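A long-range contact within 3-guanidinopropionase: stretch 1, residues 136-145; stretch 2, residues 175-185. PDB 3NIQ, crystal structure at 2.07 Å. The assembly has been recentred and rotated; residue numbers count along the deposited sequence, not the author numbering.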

ATOM      1  N   LEU A 136      32.191 -19.759  12.504  1.00 19.93           N
ATOM      2  CA  LEU A 136      32.865 -18.872  13.463  1.00 20.87           C
ATOM      3  C   LEU A 136      33.124 -19.521  14.802  1.00 20.63           C
ATOM      4  O   LEU A 136      33.951 -19.030  15.566  1.00 20.69           O
ATOM      5  CB  LEU A 136      32.076 -17.562  13.715  1.00 19.79           C
ATOM      6  CG  LEU A 136      31.651 -16.635  12.572  1.00 23.78           C
ATOM      7  CD1 LEU A 136      31.289 -15.213  13.073  1.00 21.69           C
ATOM      8  CD2 LEU A 136      32.679 -16.579  11.478  1.00 24.10           C
ATOM      9  N   GLY A 137      32.361 -20.564  15.122  1.00 21.49           N
ATOM     10  CA  GLY A 137      32.468 -21.206  16.441  1.00 23.82           C
ATOM     11  C   GLY A 137      33.158 -22.561  16.353  1.00 26.48           C
ATOM     12  O   GLY A 137      33.112 -23.343  17.291  1.00 27.68           O
ATOM     13  N   ARG A 138      33.798 -22.820  15.217  1.00 28.60           N
ATOM     14  CA  ARG A 138      34.363 -24.133  14.896  1.00 30.89           C
ATOM     15  C   ARG A 138      35.558 -24.500  15.799  1.00 31.71           C
ATOM     16  O   ARG A 138      35.662 -25.644  16.243  1.00 32.50           O
ATOM     17  CB  ARG A 138      34.734 -24.220  13.401  1.00 31.36           C
ATOM     18  CG  ARG A 138      35.198 -25.618  12.936  1.00 33.41           C
ATOM     19  CD  ARG A 138      35.292 -25.741  11.415  1.00 37.11           C
ATOM     20  NE  ARG A 138      36.290 -24.855  10.801  1.00 39.25           N
ATOM     21  CZ  ARG A 138      37.329 -25.264  10.063  1.00 44.35           C
ATOM     22  NH1 ARG A 138      37.543 -26.560   9.826  1.00 43.34           N
ATOM     23  NH2 ARG A 138      38.163 -24.365   9.540  1.00 46.19           N
ATOM     24  N   GLU A 139      36.438 -23.541  16.082  1.00 31.83           N
ATOM     25  CA  GLU A 139      37.557 -23.797  17.009  1.00 32.41           C
ATOM     26  C   GLU A 139      37.225 -23.545  18.480  1.00 31.96           C
ATOM     27  O   GLU A 139      37.690 -24.280  19.364  1.00 32.36           O
ATOM     28  CB  GLU A 139      38.774 -22.952  16.654  1.00 33.41           C
ATOM     29  CG  GLU A 139      39.435 -23.277  15.336  1.00 38.52           C
ATOM     30  CD  GLU A 139      40.495 -22.241  15.003  1.00 43.85           C
ATOM     31  OE1 GLU A 139      41.626 -22.360  15.540  1.00 46.45           O
ATOM     32  OE2 GLU A 139      40.183 -21.292  14.234  1.00 46.29           O
ATOM     33  N   ARG A 140      36.491 -22.344  18.757  1.00 30.01           N
ATOM     34  CA  ARG A 140      36.098 -22.046  20.117  1.00 28.93           C
ATOM     35  C   ARG A 140      34.642 -21.617  20.174  1.00 28.39           C
ATOM     36  O   ARG A 140      34.184 -21.015  19.260  1.00 28.18           O
ATOM     37  CB  ARG A 140      36.990 -20.966  20.735  1.00 28.95           C
ATOM     38  CG  ARG A 140      37.009 -19.640  20.012  1.00 29.54           C
ATOM     39  CD  ARG A 140      37.827 -18.552  20.696  1.00 30.59           C
ATOM     40  NE  ARG A 140      37.747 -17.313  19.958  1.00 29.51           N
ATOM     41  CZ  ARG A 140      38.378 -16.205  20.248  1.00 30.74           C
ATOM     42  NH1 ARG A 140      39.143 -16.132  21.307  1.00 27.97           N
ATOM     43  NH2 ARG A 140      38.246 -15.171  19.486  1.00 30.41           N
ATOM     44  N   PRO A 141      33.900 -21.885  21.228  1.00 27.34           N
ATOM     45  CA  PRO A 141      32.507 -21.457  21.274  1.00 25.87           C
ATOM     46  C   PRO A 141      32.337 -19.939  21.398  1.00 24.78           C
ATOM     47  O   PRO A 141      33.229 -19.233  21.898  1.00 22.28           O
ATOM     48  CB  PRO A 141      31.953 -22.171  22.519  1.00 26.92           C
ATOM     49  CG  PRO A 141      33.191 -22.510  23.369  1.00 27.37           C
ATOM     50  CD  PRO A 141      34.238 -22.816  22.333  1.00 28.00           C
ATOM     51  N   LEU A 142      31.183 -19.455  20.943  1.00 22.94           N
ATOM     52  CA  LEU A 142      30.868 -18.023  20.960  1.00 21.62           C
ATOM     53  C   LEU A 142      29.970 -17.738  22.145  1.00 20.48           C
ATOM     54  O   LEU A 142      29.216 -18.623  22.579  1.00 22.51           O
ATOM     55  CB  LEU A 142      30.091 -17.632  19.668  1.00 21.93           C
ATOM     56  CG  LEU A 142      30.786 -17.764  18.322  1.00 22.71           C
ATOM     57  CD1 LEU A 142      29.794 -17.641  17.162  1.00 24.80           C
ATOM     58  CD2 LEU A 142      31.895 -16.747  18.167  1.00 22.98           C
ATOM     59  N   GLY A 143      30.062 -16.529  22.685  1.00 19.16           N
ATOM     60  CA  GLY A 143      28.995 -15.972  23.516  1.00 18.89           C
ATOM     61  C   GLY A 143      28.031 -15.203  22.596  1.00 19.37           C
ATOM     62  O   GLY A 143      28.350 -14.956  21.415  1.00 19.22           O
ATOM     63  N   MET A 144      26.859 -14.820  23.096  1.00 18.52           N
ATOM     64  CA  MET A 144      25.937 -14.035  22.250  1.00 18.29           C
ATOM     65  C   MET A 144      25.004 -13.119  23.034  1.00 18.64           C
ATOM     66  O   MET A 144      24.549 -13.474  24.108  1.00 19.36           O
ATOM     67  CB  MET A 144      25.133 -14.968  21.338  1.00 17.13           C
ATOM     68  CG  MET A 144      24.054 -14.282  20.484  1.00 18.09           C
ATOM     69  SD  MET A 144      23.187 -15.434  19.403  1.00 20.37           S
ATOM     70  CE  MET A 144      22.220 -16.378  20.574  1.00 18.19           C
ATOM     71  N   VAL A 145      24.780 -11.919  22.499  1.00 18.10           N
ATOM     72  CA  VAL A 145      23.666 -11.067  22.885  1.00 17.01           C
ATOM     73  C   VAL A 145      22.669 -11.173  21.730  1.00 17.59           C
ATOM     74  O   VAL A 145      22.972 -10.804  20.606  1.00 17.52           O
ATOM     75  CB  VAL A 145      24.072  -9.584  23.037  1.00 18.35           C
ATOM     76  CG1 VAL A 145      22.841  -8.735  23.466  1.00 16.54           C
ATOM     77  CG2 VAL A 145      25.217  -9.404  24.066  1.00 19.43           C
ATOM     78  N   GLU A 175      25.731 -28.441  19.070  1.00 23.43           N
ATOM     79  CA  GLU A 175      26.946 -28.606  18.278  1.00 22.57           C
ATOM     80  C   GLU A 175      28.187 -28.017  18.953  1.00 22.48           C
ATOM     81  O   GLU A 175      29.276 -28.119  18.421  1.00 22.51           O
ATOM     82  CB  GLU A 175      26.765 -28.026  16.855  1.00 22.92           C
ATOM     83  CG  GLU A 175      25.735 -28.820  16.021  1.00 23.84           C
ATOM     84  CD  GLU A 175      25.337 -28.159  14.704  1.00 25.21           C
ATOM     85  OE1 GLU A 175      26.138 -27.393  14.099  1.00 25.75           O
ATOM     86  OE2 GLU A 175      24.205 -28.422  14.257  1.00 26.11           O
ATOM     87  N   GLY A 176      28.025 -27.400  20.119  1.00 22.34           N
ATOM     88  CA  GLY A 176      29.184 -26.849  20.850  1.00 21.64           C
ATOM     89  C   GLY A 176      29.709 -25.518  20.297  1.00 21.74           C
ATOM     90  O   GLY A 176      30.845 -25.124  20.590  1.00 20.76           O
ATOM     91  N   LEU A 177      28.885 -24.813  19.518  1.00 19.99           N
ATOM     92  CA  LEU A 177      29.326 -23.581  18.855  1.00 19.94           C
ATOM     93  C   LEU A 177      29.002 -22.344  19.660  1.00 19.10           C
ATOM     94  O   LEU A 177      29.650 -21.306  19.522  1.00 18.99           O
ATOM     95  CB  LEU A 177      28.654 -23.451  17.482  1.00 19.75           C
ATOM     96  CG  LEU A 177      28.741 -24.681  16.574  1.00 18.82           C
ATOM     97  CD1 LEU A 177      27.677 -24.588  15.475  1.00 20.02           C
ATOM     98  CD2 LEU A 177      30.164 -24.821  15.969  1.00 22.02           C
ATOM     99  N   LEU A 178      27.949 -22.454  20.458  1.00 18.74           N
ATOM    100  CA  LEU A 178      27.463 -21.374  21.267  1.00 19.01           C
ATOM    101  C   LEU A 178      27.520 -21.808  22.728  1.00 19.71           C
ATOM    102  O   LEU A 178      26.970 -22.848  23.092  1.00 18.87           O
ATOM    103  CB  LEU A 178      26.018 -21.030  20.885  1.00 18.08           C
ATOM    104  CG  LEU A 178      25.247 -20.015  21.752  1.00 19.09           C
ATOM    105  CD1 LEU A 178      25.926 -18.657  21.732  1.00 15.81           C
ATOM    106  CD2 LEU A 178      23.763 -19.910  21.328  1.00 15.84           C
ATOM    107  N   ASP A 179      28.171 -20.990  23.546  1.00 19.17           N
ATOM    108  CA  ASP A 179      28.274 -21.236  24.982  1.00 20.12           C
ATOM    109  C   ASP A 179      27.006 -20.693  25.680  1.00 19.79           C
ATOM    110  O   ASP A 179      26.821 -19.492  25.806  1.00 20.90           O
ATOM    111  CB  ASP A 179      29.568 -20.589  25.522  1.00 20.13           C
ATOM    112  CG  ASP A 179      29.711 -20.707  27.047  1.00 22.54           C
ATOM    113  OD1 ASP A 179      28.847 -21.320  27.698  1.00 22.49           O
ATOM    114  OD2 ASP A 179      30.679 -20.149  27.590  1.00 21.89           O
ATOM    115  N   PRO A 180      26.132 -21.591  26.158  1.00 20.28           N
ATOM    116  CA  PRO A 180      24.865 -21.121  26.720  1.00 20.31           C
ATOM    117  C   PRO A 180      24.994 -20.228  27.976  1.00 20.82           C
ATOM    118  O   PRO A 180      24.134 -19.377  28.194  1.00 20.44           O
ATOM    119  CB  PRO A 180      24.100 -22.427  27.018  1.00 20.80           C
ATOM    120  CG  PRO A 180      25.135 -23.451  27.154  1.00 21.23           C
ATOM    121  CD  PRO A 180      26.264 -23.058  26.232  1.00 19.33           C
ATOM    122  N   LEU A 181      26.053 -20.388  28.774  1.00 20.65           N
ATOM    123  CA  LEU A 181      26.242 -19.494  29.946  1.00 21.83           C
ATOM    124  C   LEU A 181      26.658 -18.096  29.560  1.00 21.38           C
ATOM    125  O   LEU A 181      26.554 -17.182  30.366  1.00 22.52           O
ATOM    126  CB  LEU A 181      27.287 -20.045  30.935  1.00 22.09           C
ATOM    127  CG  LEU A 181      26.722 -20.681  32.207  1.00 25.75           C
ATOM    128  CD1 LEU A 181      26.050 -22.008  31.860  1.00 28.78           C
ATOM    129  CD2 LEU A 181      27.828 -20.893  33.226  1.00 26.34           C
ATOM    130  N   ARG A 182      27.177 -17.924  28.346  1.00 20.56           N
ATOM    131  CA  ARG A 182      27.465 -16.591  27.873  1.00 20.81           C
ATOM    132  C   ARG A 182      26.442 -16.162  26.807  1.00 20.73           C
ATOM    133  O   ARG A 182      26.756 -15.410  25.901  1.00 21.13           O
ATOM    134  CB  ARG A 182      28.909 -16.495  27.363  1.00 21.24           C
ATOM    135  CG  ARG A 182      29.928 -16.735  28.492  1.00 23.20           C
ATOM    136  CD  ARG A 182      31.326 -16.200  28.162  1.00 28.77           C
ATOM    137  NE  ARG A 182      31.794 -16.663  26.868  1.00 32.93           N
ATOM    138  CZ  ARG A 182      31.841 -15.901  25.774  1.00 30.20           C
ATOM    139  NH1 ARG A 182      31.431 -14.614  25.780  1.00 32.42           N
ATOM    140  NH2 ARG A 182      32.285 -16.436  24.668  1.00 26.63           N
ATOM    141  N   THR A 183      25.213 -16.651  26.940  1.00 20.13           N
ATOM    142  CA  THR A 183      24.131 -16.269  26.032  1.00 19.25           C
ATOM    143  C   THR A 183      23.043 -15.544  26.797  1.00 19.41           C
ATOM    144  O   THR A 183      22.567 -16.001  27.840  1.00 18.92           O
ATOM    145  CB  THR A 183      23.572 -17.504  25.309  1.00 20.40           C
ATOM    146  OG1 THR A 183      24.646 -18.147  24.599  1.00 20.16           O
ATOM    147  CG2 THR A 183      22.455 -17.124  24.325  1.00 20.43           C
ATOM    148  N   VAL A 184      22.658 -14.393  26.276  1.00 18.33           N
ATOM    149  CA  VAL A 184      21.571 -13.634  26.869  1.00 18.21           C
ATOM    150  C   VAL A 184      20.605 -13.213  25.749  1.00 18.75           C
ATOM    151  O   VAL A 184      21.038 -12.724  24.687  1.00 17.00           O
ATOM    152  CB  VAL A 184      22.076 -12.454  27.735  1.00 17.50           C
ATOM    153  CG1 VAL A 184      22.976 -11.511  26.936  1.00 17.51           C
ATOM    154  CG2 VAL A 184      20.862 -11.677  28.385  1.00 17.46           C
ATOM    155  N   GLN A 185      19.316 -13.460  25.984  1.00 19.29           N
ATOM    156  CA  GLN A 185      18.263 -13.192  24.997  1.00 20.18           C
ATOM    157  C   GLN A 185      17.344 -12.120  25.546  1.00 20.28           C
ATOM    158  O   GLN A 185      16.917 -12.210  26.690  1.00 20.13           O
ATOM    159  CB  GLN A 185      17.483 -14.466  24.671  1.00 20.98           C
ATOM    160  CG  GLN A 185      18.388 -15.627  24.221  1.00 20.26           C
ATOM    161  CD  GLN A 185      17.593 -16.880  23.950  1.00 22.83           C
ATOM    162  OE1 GLN A 185      16.853 -17.354  24.814  1.00 23.01           O
ATOM    163  NE2 GLN A 185      17.713 -17.405  22.741  1.00 18.30           N
TER
HETATM  164  O   HOH W   1      33.443 -24.839  19.429  1.00 26.11           O

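Four backbone hydrogen bonds define the pairing, and their register identifies it as parallel. Leu-142 N donates to Leu-177 O (2.8 Å, 163° at the hydrogen) and Asp-179 N to Leu-142 O (2.8 Å, 173°), so Leu-142 bonds to the residues flanking Leu-178. Met-144 N then donates to Arg-182 O (2.9 Å) and Val-184 N to Met-144 O (3.0 Å), bracketing Thr-183 in the same way. Between these two pairs, stretch 2 makes consecutive type I turns, Asp-179 to Arg-182 and Pro-180 to Thr-183, while stretch 1 advances through Gly-143 alone. Thr-183 OG1 donates to Asp-179 O (2.8 Å), tying the two ends of this detour together.

Arg-182 brings its guanidinium to stretch 1, with one face over Gly-143 CA, and a CB on that glycine would clash with Arg-182 NH1. The 3.0 Å approach of Gly-143 N to Arg-182 NH2 joins two donors and is no hydrogen bond.

Apolar contacts follow the sheet faces. Leu-178 CD1 packs against Met-144 CB at 3.8 Å on the face shared with Leu-142 and Thr-183; Val-145 CG2 meets Val-184 CG1 at 4.2 Å on the other.

One water links the loops, donating to Gly-137 O (2.6 Å) and Gly-176 O (2.9 Å).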